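Local coordinates for Lmo2445 protein (Listeria monocytogenes EGD-e, PDB 5HZL) that is of unknown function but is a secreted, calcium-binding internalin-like protein with a leucine-rich repeat region, consistent with a part in adhesion or recognition, at residues N151-G156 with L177-L182. Numbering follows the deposited sequence.
Sequences NMENAG and LNENHL. With CA (calcium ion), chain E.
The selenomethionine M152 lies side by side with L177, its CE 3.8 Å from L177 CD2, where two successive turns of the leucine-rich-repeat solenoid stack just beyond the parallel strands 149-151 and 174-176. N180, the consensus asparagine of the repeat, bridges the two turns: its ND2 reaches M152 O at 2.9 Å, with that oxygen nearly in the amide plane, and also donates to L177 O within its own turn. E153 is extended, CG anti to the backbone N (chi1 -180°), and both its carboxylate oxygens bind a calcium ion. E153 OE2, 2.7 Å from the metal, also accepts from N178 ND2, which meets it from above the carboxylate plane. E179 OE2 lies 3.5 Å from E153 OE2, a closeness of two carboxylates that the calcium ion probably helps to offset. The backbone N of N154 donates to N178 O at 2.9 Å, a nearly straight bond (167°), while N154 CB packs against CB of E179. Buried A155 gives its N to N180 OD1 at 3.0 Å, so both ends of that amide are engaged by the preceding turn. G156 N is joined to the next turn through a water, which accepts from it and donates to N154 OD1 and, at 2.7 Å, to E179 O.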
# COMPACT_ATOMS: atom_id res chain seq x y z
N ASN A 151 -1.09 3.50 7.62
CA ASN A 151 -0.65 4.57 6.75
C ASN A 151 -0.12 3.94 5.46
O ASN A 151 0.85 3.18 5.52
CB ASN A 151 0.40 5.40 7.46
CG ASN A 151 0.89 6.58 6.63
OD1 ASN A 151 0.46 6.83 5.52
ND2 ASN A 151 1.81 7.30 7.19
N MSE A 152 -0.77 4.26 4.34
CA MSE A 152 -0.37 3.77 3.01
C MSE A 152 -0.38 4.94 2.05
O MSE A 152 -0.78 4.84 0.88
CB MSE A 152 -1.22 2.58 2.57
CG MSE A 152 -0.64 1.29 3.13
SE MSE A 152 -1.62 -0.30 2.48
CE MSE A 152 -3.44 0.18 3.05
N GLU A 153 0.09 6.08 2.54
CA GLU A 153 0.17 7.28 1.72
C GLU A 153 1.21 7.11 0.64
O GLU A 153 2.31 6.66 0.92
CB GLU A 153 0.58 8.49 2.56
CG GLU A 153 0.69 9.81 1.79
CD GLU A 153 1.06 10.99 2.68
OE1 GLU A 153 1.55 10.77 3.78
OE2 GLU A 153 0.89 12.15 2.28
N ASN A 154 0.84 7.46 -0.59
CA ASN A 154 1.77 7.42 -1.71
C ASN A 154 2.52 6.08 -1.83
O ASN A 154 3.71 6.05 -2.05
CB ASN A 154 2.73 8.60 -1.50
CG ASN A 154 3.63 8.86 -2.68
OD1 ASN A 154 3.36 8.45 -3.81
ND2 ASN A 154 4.73 9.59 -2.42
N ALA A 155 1.79 4.98 -1.70
CA ALA A 155 2.36 3.62 -1.75
C ALA A 155 2.09 2.83 -3.03
O ALA A 155 2.21 1.60 -3.03
CB ALA A 155 1.83 2.84 -0.54
N GLY A 156 1.70 3.50 -4.11
CA GLY A 156 1.40 2.82 -5.38
C GLY A 156 0.16 1.93 -5.43
O GLY A 156 0.03 1.14 -6.38
N LEU A 177 -4.70 7.11 3.01
CA LEU A 177 -4.58 6.56 1.66
C LEU A 177 -4.41 7.58 0.53
O LEU A 177 -4.61 7.23 -0.64
CB LEU A 177 -5.82 5.73 1.35
CG LEU A 177 -6.08 4.47 2.17
CD1 LEU A 177 -7.45 3.91 1.86
CD2 LEU A 177 -5.01 3.44 1.86
N ASN A 178 -4.05 8.83 0.84
CA ASN A 178 -3.86 9.81 -0.23
C ASN A 178 -2.68 9.46 -1.14
O ASN A 178 -1.84 8.65 -0.79
CB ASN A 178 -3.71 11.25 0.30
CG ASN A 178 -2.61 11.40 1.34
OD1 ASN A 178 -2.62 10.72 2.36
ND2 ASN A 178 -1.71 12.35 1.13
N GLU A 179 -2.67 10.07 -2.32
CA GLU A 179 -1.60 9.94 -3.33
C GLU A 179 -1.35 8.55 -3.92
O GLU A 179 -0.23 8.22 -4.30
CB GLU A 179 -0.32 10.58 -2.78
CG GLU A 179 -0.52 12.05 -2.44
CD GLU A 179 0.66 12.64 -1.69
OE1 GLU A 179 1.80 12.18 -1.89
OE2 GLU A 179 0.44 13.58 -0.89
N ASN A 180 -2.41 7.76 -4.00
CA ASN A 180 -2.35 6.42 -4.57
C ASN A 180 -2.93 6.44 -5.99
O ASN A 180 -3.12 7.52 -6.54
CB ASN A 180 -3.03 5.44 -3.62
CG ASN A 180 -2.18 5.15 -2.40
OD1 ASN A 180 -1.05 4.73 -2.53
ND2 ASN A 180 -2.75 5.31 -1.21
N HIS A 181 -3.20 5.28 -6.58
CA HIS A 181 -3.71 5.19 -7.95
C HIS A 181 -4.97 4.35 -8.04
O HIS A 181 -5.16 3.57 -8.98
CB HIS A 181 -2.64 4.59 -8.88
CG HIS A 181 -1.29 5.22 -8.75
ND1 HIS A 181 -1.07 6.55 -9.04
CD2 HIS A 181 -0.10 4.71 -8.39
CE1 HIS A 181 0.21 6.83 -8.84
NE2 HIS A 181 0.82 5.73 -8.45
N LEU A 182 -5.83 4.53 -7.05
CA LEU A 182 -7.09 3.80 -6.97
C LEU A 182 -8.19 4.43 -7.85
O LEU A 182 -8.24 5.66 -7.97
CB LEU A 182 -7.54 3.75 -5.51
CG LEU A 182 -6.59 3.00 -4.58
CD1 LEU A 182 -6.95 3.21 -3.12
CD2 LEU A 182 -6.59 1.52 -4.97
CA CA E . 1.54 13.42 4.61
O HOH W 1 1.51 6.24 -4.95